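Local coordinates for uncharacterized protein (Bacteroides ovatus, PDB 4FS7) that is of unknown function but, as an extracellular leucine-rich repeat protein, probably binds other proteins, at residues 270-275 / 291-296; 281-286 / 306-311; 325-330 / 346-351. One frame throughout, in Å; residues are numbered along the deposited sequence. Where two conformers were deposited one is given.

Overall arrangement
The three contacts illustrate how a leucine-rich repeat solenoid is held together, each joining successive coils. Contacts 1 and 3 pair equivalent stretches; contact 2 crosses at a corner, its segments offset. Contact 1 stacks two loops that precede strands 280-283 and 301-304, and buries phenylalanines and cysteines while its tyrosines lie nearer solvent. In contact 2, at the far ends of those strands, polar bonds outweigh apolar contact; it touches contact 1 through Phe293 against Val281 and Tyr283. Contact 3 lies further along, against Asp306, Val308 and Lys309, and pairs two extended, roughly parallel stretches by an asparagine amide above an aliphatic floor, with an exposed outer edge. Contacts 1 and 3 do not touch.

Contact 1: residues 270-275 / 291-296; sequences SLFYNC and KTFYGC
Residues 270-275 and 291-296 share one backbone shape, a type I turn running into a type II turn, and lie one upon the other with Tyr273 matched to Tyr294 and Cys275 to Cys296. Phe272 N donates to Thr292 O over 2.8 Å in a bent bond (140°), and Asn274 N to Tyr294 O in a nearly straight one (172°). Both tyrosines have CG anti to the backbone N, so their rings point the same way in an offset stack with centroids 4.6 Å apart. The slide brings Tyr294 CB over the face of Tyr273, 3.7 Å from its ring centroid in a CH-pi contact, while Tyr273 OH overhangs the rim of the Tyr294 face. The Tyr250 ring also meets that of Tyr273, and Tyr294 OH is hydrogen-bonded to Glu317. An alanine in place of Tyr273 would probably leave one face of Tyr294 uncovered and interrupt this row of rings. The phenylalanines turn the other way: nearly parallel but slid apart, they meet at Phe272 CD2 and Phe293 CE1, 3.5 Å from each other. Cys296 SG packs against Cys275 CB at 3.9 Å. Gly295 has a positive phi (71°), which favours glycine, and a CB there would also come too close to Asn274 OD1 as placed; that oxygen shares a water with Gly295 O. A second water accepts from Leu271 N and donates to Thr292 OG1, itself bonded to Pro289 O. The chemistry is consistent with backbone bonds fixing the register of successive coils, with rings and sulfurs packed alongside and water bridging polar groups.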
ATOM      1  N   SER A 270      -7.636  10.995   8.817  1.00  8.61           N
ATOM      2  CA  SER A 270      -6.295  11.310   8.312  1.00  8.83           C
ATOM      3  C   SER A 270      -6.071  10.989   6.836  1.00  8.29           C
ATOM      4  O   SER A 270      -4.947  10.745   6.426  1.00  8.73           O
ATOM      5  CB  SER A 270      -5.247  10.592   9.154  1.00  8.78           C
ATOM      6  OG  SER A 270      -5.310  11.008  10.526  1.00 10.04           O
ATOM      7  N   LEU A 271      -7.114  11.070   6.005  1.00  8.48           N
ATOM      8  CA  LEU A 271      -6.999  10.589   4.641  1.00  9.11           C
ATOM      9  C   LEU A 271      -5.920  11.281   3.846  1.00  8.71           C
ATOM     10  O   LEU A 271      -5.196  10.636   3.097  1.00  9.37           O
ATOM     11  CB  LEU A 271      -8.304  10.675   3.846  1.00 11.52           C
ATOM     12  CG  LEU A 271      -8.545   9.355   3.019  1.00 14.84           C
ATOM     13  CD1 LEU A 271      -9.028   8.294   4.015  1.00 16.82           C
ATOM     14  CD2 LEU A 271      -9.612   9.598   1.960  1.00 18.08           C
ATOM     15  N   PHE A 272      -5.831  12.613   3.973  1.00  8.43           N
ATOM     16  CA  PHE A 272      -4.894  13.435   3.231  1.00  8.43           C
ATOM     17  C   PHE A 272      -3.905  14.122   4.138  1.00  8.38           C
ATOM     18  O   PHE A 272      -3.335  15.169   3.805  1.00  9.47           O
ATOM     19  CB  PHE A 272      -5.626  14.445   2.349  1.00  9.04           C
ATOM     20  CG  PHE A 272      -6.603  13.795   1.414  1.00  9.19           C
ATOM     21  CD1 PHE A 272      -6.160  13.061   0.320  1.00 10.26           C
ATOM     22  CD2 PHE A 272      -7.945  13.856   1.635  1.00 11.14           C
ATOM     23  CE1 PHE A 272      -7.053  12.447  -0.510  1.00 10.89           C
ATOM     24  CE2 PHE A 272      -8.868  13.211   0.779  1.00 13.30           C
ATOM     25  CZ  PHE A 272      -8.378  12.476  -0.275  1.00 12.17           C
ATOM     26  N   TYR A 273      -3.627  13.494   5.282  1.00  8.40           N
ATOM     27  CA  TYR A 273      -2.674  14.048   6.231  1.00  7.95           C
ATOM     28  C   TYR A 273      -1.320  14.246   5.554  1.00  8.42           C
ATOM     29  O   TYR A 273      -0.797  13.323   4.913  1.00 10.01           O
ATOM     30  CB  TYR A 273      -2.562  13.066   7.390  1.00 10.28           C
ATOM     31  CG  TYR A 273      -2.000  13.567   8.716  1.00  8.71           C
ATOM     32  CD1 TYR A 273      -0.708  14.008   8.856  1.00 10.32           C
ATOM     33  CD2 TYR A 273      -2.795  13.527   9.872  1.00 10.08           C
ATOM     34  CE1 TYR A 273      -0.236  14.461  10.089  1.00 10.28           C
ATOM     35  CE2 TYR A 273      -2.297  13.953  11.091  1.00 10.41           C
ATOM     36  CZ  TYR A 273      -1.031  14.410  11.183  1.00  9.70           C
ATOM     37  OH  TYR A 273      -0.548  14.830  12.405  1.00 14.21           O
ATOM     38  N   ASN A 274      -0.748  15.440   5.686  1.00  8.30           N
ATOM     39  CA  ASN A 274       0.543  15.762   5.126  1.00  8.82           C
ATOM     40  C   ASN A 274       0.601  15.698   3.605  1.00  9.30           C
ATOM     41  O   ASN A 274       1.677  15.556   3.026  1.00 10.63           O
ATOM     42  CB  ASN A 274       1.676  14.931   5.771  1.00  9.68           C
ATOM     43  CG  ASN A 274       2.140  15.478   7.107  1.00 10.36           C
ATOM     44  OD1 ASN A 274       2.000  16.643   7.382  1.00 14.61           O
ATOM     45  ND2 ASN A 274       2.685  14.627   7.940  1.00 12.09           N
ATOM     46  N   CYS A 275      -0.545  15.898   2.934  1.00  9.28           N
ATOM     47  CA  CYS A 275      -0.562  16.056   1.476  1.00  8.79           C
ATOM     48  C   CYS A 275      -0.243  17.524   1.172  1.00  8.71           C
ATOM     49  O   CYS A 275      -1.102  18.325   0.873  1.00 10.13           O
ATOM     50  CB  CYS A 275      -1.878  15.628   0.898  1.00  9.58           C
ATOM     51  SG  CYS A 275      -2.078  13.808   0.896  1.00 10.03           S
ATOM     52  N   LYS A 291      -8.635  15.035  11.224  1.00  8.01           N
ATOM     53  CA  LYS A 291      -7.336  15.170  10.629  1.00  7.30           C
ATOM     54  C   LYS A 291      -7.339  14.944   9.126  1.00  8.21           C
ATOM     55  O   LYS A 291      -6.255  14.745   8.547  1.00  8.78           O
ATOM     56  CB  LYS A 291      -6.332  14.222  11.319  1.00  8.07           C
ATOM     57  CG  LYS A 291      -6.243  14.420  12.837  1.00 10.44           C
ATOM     58  CD  LYS A 291      -5.583  13.226  13.548  1.00 15.26           C
ATOM     59  CE  LYS A 291      -5.657  13.349  15.045  1.00 18.20           C
ATOM     60  NZ  LYS A 291      -5.194  12.053  15.653  1.00 27.47           N
ATOM     61  N   THR A 292      -8.490  15.078   8.448  1.00  8.01           N
ATOM     62  CA  THR A 292      -8.532  14.729   7.025  1.00  8.03           C
ATOM     63  C   THR A 292      -7.530  15.476   6.194  1.00  7.94           C
ATOM     64  O   THR A 292      -6.893  14.885   5.301  1.00  9.02           O
ATOM     65  CB  THR A 292      -9.983  14.916   6.459  1.00  8.96           C
ATOM     66  OG1 THR A 292     -10.878  14.030   7.142  1.00  8.94           O
ATOM     67  CG2 THR A 292     -10.068  14.623   4.976  1.00  9.40           C
ATOM     68  N   PHE A 293      -7.451  16.802   6.392  1.00  7.38           N
ATOM     69  CA  PHE A 293      -6.561  17.645   5.638  1.00  7.39           C
ATOM     70  C   PHE A 293      -5.459  18.239   6.494  1.00  7.98           C
ATOM     71  O   PHE A 293      -4.922  19.322   6.213  1.00  9.32           O
ATOM     72  CB  PHE A 293      -7.362  18.758   4.913  1.00  8.04           C
ATOM     73  CG  PHE A 293      -8.466  18.231   4.068  1.00  8.12           C
ATOM     74  CD1 PHE A 293      -8.192  17.632   2.841  1.00 10.19           C
ATOM     75  CD2 PHE A 293      -9.777  18.290   4.490  1.00  9.34           C
ATOM     76  CE1 PHE A 293      -9.195  17.130   2.055  1.00 11.39           C
ATOM     77  CE2 PHE A 293     -10.836  17.802   3.707  1.00 11.96           C
ATOM     78  CZ  PHE A 293     -10.519  17.197   2.495  1.00 11.86           C
ATOM     79  N   TYR A 294      -5.071  17.516   7.543  1.00  8.07           N
ATOM     80  CA  TYR A 294      -4.014  18.029   8.433  1.00  8.04           C
ATOM     81  C   TYR A 294      -2.751  18.328   7.649  1.00  8.18           C
ATOM     82  O   TYR A 294      -2.254  17.460   6.920  1.00  9.28           O
ATOM     83  CB  TYR A 294      -3.668  16.972   9.531  1.00  9.22           C
ATOM     84  CG  TYR A 294      -2.872  17.578  10.672  1.00  8.46           C
ATOM     85  CD1 TYR A 294      -1.543  17.865  10.548  1.00  9.88           C
ATOM     86  CD2 TYR A 294      -3.511  17.926  11.873  1.00  9.32           C
ATOM     87  CE1 TYR A 294      -0.867  18.555  11.544  1.00  9.77           C
ATOM     88  CE2 TYR A 294      -2.841  18.558  12.894  1.00  9.46           C
ATOM     89  CZ  TYR A 294      -1.511  18.891  12.726  1.00  9.73           C
ATOM     90  OH  TYR A 294      -0.815  19.611  13.676  1.00 12.74           O
ATOM     91  N   GLY A 295      -2.173  19.505   7.828  1.00  8.51           N
ATOM     92  CA  GLY A 295      -0.887  19.792   7.212  1.00  8.92           C
ATOM     93  C   GLY A 295      -0.931  19.958   5.730  1.00  8.90           C
ATOM     94  O   GLY A 295       0.111  19.891   5.068  1.00  9.84           O
ATOM     95  N   CYS A 296      -2.094  20.222   5.160  1.00  8.80           N
ATOM     96  CA  CYS A 296      -2.208  20.472   3.711  1.00  8.25           C
ATOM     97  C   CYS A 296      -1.927  21.958   3.483  1.00  8.57           C
ATOM     98  O   CYS A 296      -2.784  22.802   3.258  1.00  9.19           O
ATOM     99  CB  CYS A 296      -3.589  20.029   3.221  1.00  7.48           C
ATOM    100  SG  CYS A 296      -3.736  18.219   3.181  1.00  9.35           S
TER
HETATM  101  O   HOH W   1      -9.926  11.482   6.598  1.00 11.59           O
HETATM  102  O   HOH W   2       2.567  19.264   6.047  1.00 15.31           O

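Contact 2: residues 281-286 / 306-311; sequences VIYGSV and DSVKFI. With EDO (1,2-ethanediol), chain C.
Val286 O is gripped by two N-H groups from neighbouring residues. Lys309 N approaches on a lone pair at 2.8 Å and is almost in line (168°), whereas Phe310 N sits nearly along the C=O axis at 3.2 Å in a more bent bond (142°). A second carbonyl, Gly284 O, takes the hydroxyl hydrogen of Ser307 OG over a short 2.6 Å, in the carbonyl plane and on a lone pair. Ser307 can reach it because OG stands between its own backbone N and carbonyl carbon (chi1 46°), turned across to the preceding coil. Between these two anchors Val286 CA directs its hydrogen at Ser307 O, a CH...O contact of 3.4 Å. This is the corner of a parallel leucine-rich repeat solenoid, where the chain leaves strand 280-283 for strand 287-288 and the next coil turns from 301-304 into 310-311. Under the corner, the CG2 branch of Val308, anti to the carbonyl carbon, carries the apolar part: it comes in at the edge of the Tyr283 ring, 4.0 Å from CD1, the two side chains crossing at about a right angle. The same methyl also lies against carbonyl oxygens, 3.3 Å from Tyr283 O and close to Ser285 O. Tyr283 OH is bonded to Ile287 O, tying that ring's far end to the same corner. The side chains of Val286 and Lys309 cross obliquely, meeting at CG2 and CB. A 1,2-ethanediol, probably from the crystallisation liquor, donates from O1 to Ser285 OG at 2.7 Å and is also hydrogen-bonded to Ile267 N and Ile287 N, while the Ser285 hydroxyl is bonded to Leu265 O.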
ATOM      1  N   VAL A 281      -9.899  20.824  -3.278  1.00 10.70           N
ATOM      2  CA  VAL A 281     -10.758  19.817  -2.733  1.00 10.47           C
ATOM      3  C   VAL A 281     -12.216  20.052  -3.081  1.00 10.54           C
ATOM      4  O   VAL A 281     -12.690  21.173  -2.987  1.00 10.92           O
ATOM      5  CB  VAL A 281     -10.647  19.848  -1.155  1.00 11.83           C
ATOM      6  CG1 VAL A 281     -11.813  19.111  -0.478  1.00 12.19           C
ATOM      7  CG2 VAL A 281      -9.289  19.338  -0.689  1.00 11.84           C
ATOM      8  N   ILE A 282     -12.886  18.988  -3.516  1.00 10.50           N
ATOM      9  CA  ILE A 282     -14.331  18.930  -3.553  1.00 11.52           C
ATOM     10  C   ILE A 282     -14.732  17.765  -2.660  1.00 10.90           C
ATOM     11  O   ILE A 282     -14.265  16.641  -2.861  1.00 12.59           O
ATOM     12  CB  ILE A 282     -14.919  18.725  -4.968  1.00 12.68           C
ATOM     13  CG1 ILE A 282     -14.337  19.736  -5.943  1.00 15.22           C
ATOM     14  CG2 ILE A 282     -16.454  18.742  -4.855  1.00 16.79           C
ATOM     15  CD1 ILE A 282     -14.635  19.427  -7.447  1.00 19.00           C
ATOM     16  N   TYR A 283     -15.592  18.002  -1.680  1.00 10.93           N
ATOM     17  CA  TYR A 283     -15.876  17.011  -0.659  1.00 10.67           C
ATOM     18  C   TYR A 283     -17.344  17.043  -0.262  1.00 11.07           C
ATOM     19  O   TYR A 283     -17.853  18.089   0.096  1.00 12.26           O
ATOM     20  CB  TYR A 283     -14.986  17.259   0.565  1.00 11.35           C
ATOM     21  CG  TYR A 283     -15.070  16.165   1.613  1.00 11.22           C
ATOM     22  CD1 TYR A 283     -16.088  16.111   2.532  1.00 11.32           C
ATOM     23  CD2 TYR A 283     -14.096  15.162   1.664  1.00 12.92           C
ATOM     24  CE1 TYR A 283     -16.159  15.104   3.479  1.00 11.10           C
ATOM     25  CE2 TYR A 283     -14.153  14.172   2.614  1.00 12.51           C
ATOM     26  CZ  TYR A 283     -15.195  14.124   3.501  1.00 10.40           C
ATOM     27  OH  TYR A 283     -15.210  13.146   4.453  1.00 12.92           O
ATOM     28  N   GLY A 284     -18.009  15.894  -0.308  1.00 11.46           N
ATOM     29  CA  GLY A 284     -19.437  15.776  -0.045  1.00 11.85           C
ATOM     30  C   GLY A 284     -19.884  14.800   0.979  1.00 11.56           C
ATOM     31  O   GLY A 284     -21.075  14.696   1.258  1.00 13.43           O
ATOM     32  N   SER A 285     -18.978  14.015   1.573  1.00 12.50           N
ATOM     33  CA  SER A 285     -19.426  13.066   2.574  0.50 13.59           C
ATOM     34  C   SER A 285     -19.894  13.805   3.823  1.00 12.06           C
ATOM     35  O   SER A 285     -19.411  14.896   4.149  1.00 13.57           O
ATOM     36  CB  SER A 285     -18.359  12.038   2.935  0.50 15.76           C
ATOM     37  OG  SER A 285     -18.946  10.990   3.701  0.50 18.10           O
ATOM     38  N   VAL A 286     -20.848  13.217   4.531  1.00 12.90           N
ATOM     39  CA  VAL A 286     -21.557  13.898   5.608  1.00 12.98           C
ATOM     40  C   VAL A 286     -20.632  14.424   6.732  1.00 12.06           C
ATOM     41  O   VAL A 286     -20.860  15.473   7.325  1.00 13.22           O
ATOM     42  CB  VAL A 286     -22.728  13.054   6.159  1.00 15.08           C
ATOM     43  CG1 VAL A 286     -22.277  11.765   6.786  1.00 20.41           C
ATOM     44  CG2 VAL A 286     -23.526  13.837   7.146  1.00 17.58           C
ATOM     45  N   ASP A 306     -23.389  20.639   0.090  1.00 13.48           N
ATOM     46  CA  ASP A 306     -24.461  20.841   1.041  1.00 13.35           C
ATOM     47  C   ASP A 306     -24.707  19.631   1.903  1.00 12.95           C
ATOM     48  O   ASP A 306     -25.373  19.719   2.933  1.00 14.34           O
ATOM     49  CB  ASP A 306     -25.753  21.223   0.320  1.00 15.51           C
ATOM     50  CG  ASP A 306     -25.732  22.583  -0.323  1.00 19.15           C
ATOM     51  OD1 ASP A 306     -24.798  23.402  -0.084  1.00 19.46           O
ATOM     52  OD2 ASP A 306     -26.718  22.827  -1.078  1.00 21.61           O
ATOM     53  N   SER A 307     -24.243  18.473   1.453  1.00 13.27           N
ATOM     54  CA  SER A 307     -24.354  17.233   2.207  1.00 13.94           C
ATOM     55  C   SER A 307     -23.396  17.171   3.414  1.00 14.06           C
ATOM     56  O   SER A 307     -23.553  16.297   4.242  1.00 14.35           O
ATOM     57  CB  SER A 307     -24.102  16.037   1.276  1.00 13.77           C
ATOM     58  OG  SER A 307     -22.961  16.245   0.456  1.00 14.53           O
ATOM     59  N   VAL A 308     -22.396  18.049   3.512  1.00 12.86           N
ATOM     60  CA  VAL A 308     -21.429  18.056   4.624  1.00 11.59           C
ATOM     61  C   VAL A 308     -22.043  18.719   5.850  1.00 11.97           C
ATOM     62  O   VAL A 308     -22.458  19.881   5.812  1.00 13.45           O
ATOM     63  CB  VAL A 308     -20.119  18.745   4.233  1.00 11.54           C
ATOM     64  CG1 VAL A 308     -19.171  18.724   5.430  1.00 13.41           C
ATOM     65  CG2 VAL A 308     -19.520  18.093   2.985  1.00 13.65           C
ATOM     66  N   LYS A 309     -22.038  18.012   6.960  1.00 11.86           N
ATOM     67  CA  LYS A 309     -22.626  18.507   8.192  1.00 12.30           C
ATOM     68  C   LYS A 309     -21.742  18.570   9.415  1.00 12.06           C
ATOM     69  O   LYS A 309     -22.076  19.222  10.393  1.00 12.46           O
ATOM     70  CB  LYS A 309     -23.878  17.696   8.516  1.00 15.05           C
ATOM     71  CG  LYS A 309     -24.968  17.874   7.400  1.00 21.24           C
ATOM     72  CD  LYS A 309     -26.297  17.218   7.657  1.00 25.24           C
ATOM     73  CE  LYS A 309     -27.153  17.288   6.355  1.00 28.40           C
ATOM     74  NZ  LYS A 309     -28.537  16.794   6.558  1.00 31.09           N
ATOM     75  N   PHE A 310     -20.591  17.914   9.372  1.00 12.25           N
ATOM     76  CA  PHE A 310     -19.656  17.896  10.516  1.00 11.19           C
ATOM     77  C   PHE A 310     -18.240  18.070  10.045  1.00 10.41           C
ATOM     78  O   PHE A 310     -17.799  17.382   9.114  1.00 12.83           O
ATOM     79  CB  PHE A 310     -19.763  16.592  11.293  1.00 11.74           C
ATOM     80  CG  PHE A 310     -21.153  16.318  11.777  1.00 14.04           C
ATOM     81  CD1 PHE A 310     -22.097  15.665  10.976  1.00 15.83           C
ATOM     82  CD2 PHE A 310     -21.561  16.776  13.012  1.00 15.09           C
ATOM     83  CE1 PHE A 310     -23.408  15.453  11.421  1.00 18.61           C
ATOM     84  CE2 PHE A 310     -22.845  16.550  13.474  1.00 18.07           C
ATOM     85  CZ  PHE A 310     -23.777  15.897  12.665  1.00 19.83           C
ATOM     86  N   ILE A 311     -17.494  18.959  10.688  1.00  9.84           N
ATOM     87  CA  ILE A 311     -16.073  19.151  10.417  1.00  9.32           C
ATOM     88  C   ILE A 311     -15.300  18.602  11.624  1.00  9.49           C
ATOM     89  O   ILE A 311     -15.401  19.123  12.731  1.00 10.12           O
ATOM     90  CB  ILE A 311     -15.668  20.641  10.224  0.60 10.88           C
ATOM     91  CG1 ILE A 311     -16.627  21.384   9.271  0.60 14.26           C
ATOM     92  CG2 ILE A 311     -14.181  20.713   9.776  0.60 10.48           C
ATOM     93  CD1 ILE A 311     -16.614  20.813   7.853  0.60 16.25           C
TER
HETATM   94  C1  EDO C 502     -17.487  10.107   6.422  1.00 22.27           C
HETATM   95  O1  EDO C 502     -18.857  10.668   6.337  1.00 22.16           O
HETATM   96  C2  EDO C 502     -17.179   9.318   7.723  1.00 28.32           C
HETATM   97  O2  EDO C 502     -17.428   7.900   7.539  1.00 27.34           O

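Contact 3: residues 325-330 / 346-351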
ATOM      1  N   ILE A 325     -13.144  29.816   3.236  1.00 12.88           N
ATOM      2  CA  ILE A 325     -13.931  28.609   3.156  1.00 13.31           C
ATOM      3  C   ILE A 325     -15.406  28.926   3.437  1.00 14.52           C
ATOM      4  O   ILE A 325     -15.746  29.676   4.376  1.00 14.17           O
ATOM      5  CB  ILE A 325     -13.382  27.482   4.025  1.00 13.63           C
ATOM      6  CG1 ILE A 325     -14.035  26.122   3.695  1.00 14.25           C
ATOM      7  CG2 ILE A 325     -13.539  27.862   5.533  1.00 14.99           C
ATOM      8  CD1 ILE A 325     -13.409  24.931   4.453  1.00 15.35           C
ATOM      9  N   ASP A 326     -16.238  28.435   2.533  1.00 14.83           N
ATOM     10  CA  ASP A 326     -17.692  28.572   2.627  1.00 14.66           C
ATOM     11  C   ASP A 326     -18.215  27.329   3.284  1.00 14.82           C
ATOM     12  O   ASP A 326     -18.171  26.238   2.713  1.00 17.67           O
ATOM     13  CB  ASP A 326     -18.255  28.811   1.225  1.00 16.81           C
ATOM     14  CG  ASP A 326     -19.771  28.970   1.181  1.00 22.54           C
ATOM     15  OD1 ASP A 326     -20.367  29.360   2.184  1.00 24.34           O
ATOM     16  OD2 ASP A 326     -20.343  28.728   0.091  1.00 30.61           O
ATOM     17  N   LEU A 327     -18.677  27.466   4.511  1.00 14.06           N
ATOM     18  CA  LEU A 327     -19.291  26.352   5.248  1.00 14.23           C
ATOM     19  C   LEU A 327     -20.722  26.242   4.765  1.00 15.56           C
ATOM     20  O   LEU A 327     -21.447  27.246   4.741  1.00 17.11           O
ATOM     21  CB  LEU A 327     -19.253  26.590   6.747  1.00 14.74           C
ATOM     22  CG  LEU A 327     -17.847  26.624   7.370  1.00 14.95           C
ATOM     23  CD1 LEU A 327     -18.000  26.675   8.901  1.00 14.54           C
ATOM     24  CD2 LEU A 327     -16.972  25.472   6.905  1.00 18.08           C
ATOM     25  N   PRO A 328     -21.147  25.045   4.375  1.00 13.44           N
ATOM     26  CA  PRO A 328     -22.468  24.942   3.783  1.00 14.45           C
ATOM     27  C   PRO A 328     -23.576  25.033   4.812  1.00 13.91           C
ATOM     28  O   PRO A 328     -23.371  24.940   6.047  1.00 14.01           O
ATOM     29  CB  PRO A 328     -22.437  23.576   3.077  1.00 15.83           C
ATOM     30  CG  PRO A 328     -21.432  22.802   3.835  1.00 16.88           C
ATOM     31  CD  PRO A 328     -20.371  23.809   4.207  1.00 14.94           C
ATOM     32  N   TYR A 329     -24.781  25.192   4.287  1.00 15.04           N
ATOM     33  CA  TYR A 329     -25.855  25.729   5.094  1.00 14.73           C
ATOM     34  C   TYR A 329     -26.434  24.864   6.185  1.00 14.71           C
ATOM     35  O   TYR A 329     -27.238  25.360   6.985  1.00 18.87           O
ATOM     36  CB  TYR A 329     -26.979  26.308   4.217  1.00 16.90           C
ATOM     37  CG  TYR A 329     -27.952  25.296   3.659  1.00 16.98           C
ATOM     38  CD1 TYR A 329     -27.558  24.359   2.730  1.00 16.75           C
ATOM     39  CD2 TYR A 329     -29.270  25.267   4.072  1.00 18.29           C
ATOM     40  CE1 TYR A 329     -28.438  23.417   2.234  1.00 19.37           C
ATOM     41  CE2 TYR A 329     -30.191  24.308   3.573  1.00 19.49           C
ATOM     42  CZ  TYR A 329     -29.773  23.400   2.622  1.00 17.42           C
ATOM     43  OH  TYR A 329     -30.646  22.453   2.119  1.00 20.95           O
ATOM     44  N   LEU A 330     -26.043  23.588   6.251  1.00 13.99           N
ATOM     45  CA  LEU A 330     -26.519  22.674   7.283  1.00 14.04           C
ATOM     46  C   LEU A 330     -25.388  22.171   8.217  1.00 13.34           C
ATOM     47  O   LEU A 330     -25.591  21.225   8.984  1.00 14.99           O
ATOM     48  CB  LEU A 330     -27.288  21.506   6.646  1.00 16.34           C
ATOM     49  CG  LEU A 330     -28.561  21.925   5.911  1.00 17.62           C
ATOM     50  CD1 LEU A 330     -29.075  20.746   5.085  1.00 19.92           C
ATOM     51  CD2 LEU A 330     -29.620  22.369   6.938  1.00 21.46           C
ATOM     52  N   SER A 346      -9.113  34.145   6.409  1.00 11.12           N
ATOM     53  CA  SER A 346      -9.691  35.479   6.556  0.50 11.72           C
ATOM     54  C   SER A 346     -11.200  35.476   6.421  1.00 12.10           C
ATOM     55  O   SER A 346     -11.867  36.297   7.035  1.00 13.95           O
ATOM     56  CB  SER A 346      -9.104  36.410   5.491  0.50 12.89           C
ATOM     57  OG  SER A 346      -9.713  37.690   5.552  0.50 17.63           O
ATOM     58  N   ASN A 347     -11.735  34.613   5.589  1.00 12.00           N
ATOM     59  CA  ASN A 347     -13.147  34.586   5.222  1.00 13.43           C
ATOM     60  C   ASN A 347     -13.765  33.250   5.545  1.00 13.40           C
ATOM     61  O   ASN A 347     -13.468  32.270   4.870  1.00 15.10           O
ATOM     62  CB  ASN A 347     -13.319  34.866   3.731  1.00 16.02           C
ATOM     63  CG  ASN A 347     -12.551  36.054   3.298  1.00 18.66           C
ATOM     64  OD1 ASN A 347     -12.798  37.158   3.806  1.00 22.54           O
ATOM     65  ND2 ASN A 347     -11.617  35.875   2.357  1.00 18.14           N
ATOM     66  N   ILE A 348     -14.617  33.215   6.556  1.00 13.50           N
ATOM     67  CA  ILE A 348     -15.358  32.032   6.934  1.00 13.18           C
ATOM     68  C   ILE A 348     -16.687  32.486   7.493  1.00 13.32           C
ATOM     69  O   ILE A 348     -16.746  33.429   8.279  1.00 14.62           O
ATOM     70  CB  ILE A 348     -14.553  31.116   7.888  1.00 13.59           C
ATOM     71  CG1 ILE A 348     -15.344  29.830   8.150  1.00 12.49           C
ATOM     72  CG2 ILE A 348     -14.164  31.864   9.189  1.00 16.13           C
ATOM     73  CD1 ILE A 348     -14.501  28.748   8.876  1.00 13.54           C
ATOM     74  N   ASN A 349     -17.733  31.801   7.068  1.00 13.47           N
ATOM     75  CA  ASN A 349     -19.075  32.012   7.565  1.00 13.25           C
ATOM     76  C   ASN A 349     -19.497  30.968   8.575  1.00 14.29           C
ATOM     77  O   ASN A 349     -18.978  29.839   8.562  1.00 15.65           O
ATOM     78  CB  ASN A 349     -20.080  31.976   6.409  1.00 14.06           C
ATOM     79  CG  ASN A 349     -20.084  30.642   5.702  1.00 13.92           C
ATOM     80  OD1 ASN A 349     -19.049  30.156   5.255  1.00 16.59           O
ATOM     81  ND2 ASN A 349     -21.234  30.021   5.633  1.00 16.15           N
ATOM     82  N   PHE A 350     -20.456  31.334   9.415  1.00 12.58           N
ATOM     83  CA  PHE A 350     -20.963  30.481  10.460  1.00 14.12           C
ATOM     84  C   PHE A 350     -22.457  30.317  10.295  1.00 16.49           C
ATOM     85  O   PHE A 350     -23.252  31.149  10.767  1.00 17.29           O
ATOM     86  CB  PHE A 350     -20.582  31.076  11.799  1.00 13.92           C
ATOM     87  CG  PHE A 350     -19.111  31.062  11.994  1.00 13.53           C
ATOM     88  CD1 PHE A 350     -18.465  29.912  12.428  1.00 15.36           C
ATOM     89  CD2 PHE A 350     -18.325  32.137  11.665  1.00 14.66           C
ATOM     90  CE1 PHE A 350     -17.092  29.905  12.550  1.00 16.36           C
ATOM     91  CE2 PHE A 350     -16.921  32.123  11.799  1.00 15.28           C
ATOM     92  CZ  PHE A 350     -16.312  30.973  12.248  1.00 13.85           C
ATOM     93  N   PRO A 351     -22.868  29.245   9.633  1.00 14.26           N
ATOM     94  CA  PRO A 351     -24.286  29.102   9.390  1.00 15.60           C
ATOM     95  C   PRO A 351     -25.110  28.926  10.666  1.00 16.44           C
ATOM     96  O   PRO A 351     -24.604  28.437  11.642  1.00 15.95           O
ATOM     97  CB  PRO A 351     -24.352  27.859   8.509  0.50 16.92           C
ATOM     98  CG  PRO A 351     -23.042  27.835   7.810  0.50 16.50           C
ATOM     99  CD  PRO A 351     -22.064  28.344   8.800  0.50 14.60           C
TER
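Ile325 and Ile348 form the apolar centre, lying side by side and pointing the same way on consecutive coils of the solenoid. Each has CG1 anti to its backbone N, and Ile325 CG2 rests 3.6 Å from Ile348 CD1. Leu327 crosses obliquely beside them, its CD1 4.1 Å from Ile348 CD1, and Leu304 of the preceding coil extends this aliphatic floor under both Ile325 and Leu327. Further along, Pro351 meets the other segment with its ring atoms: CD lies 3.9 Å from Leu327 CB, and CG lies against the carbonyls of Leu327 and Pro328. Outward from this floor the backbones run roughly parallel, and Ile325 N donates to Asn347 O at 3.0 Å. Next comes the side chain of Asn349. Its CG stands in the crowded position between backbone N and carbonyl carbon (chi1 61°), which turns the amide back toward Leu327. OD1 accepts from Leu327 N on a lone pair at 2.8 Å, and ND2 donates to Leu327 O at 2.9 Å, with that oxygen close to the amide plane. Gripped by the N-H and C=O of Leu327, the amide is probably fixed in its rotation, a flip setting donor against donor and acceptor against acceptor. Asp326 OD1 lies 3.4 Å from Asn349 OD1, two acceptors that do not bond, the carboxylate and amide planes being 49° apart. Asn349 O is buried beneath Leu327 CD1 without a polar partner. The chemistry is consistent with a division of labour: hydrocarbon on the inner side, and outside it an asparagine amide that pairs with the backbone of the neighbouring coil.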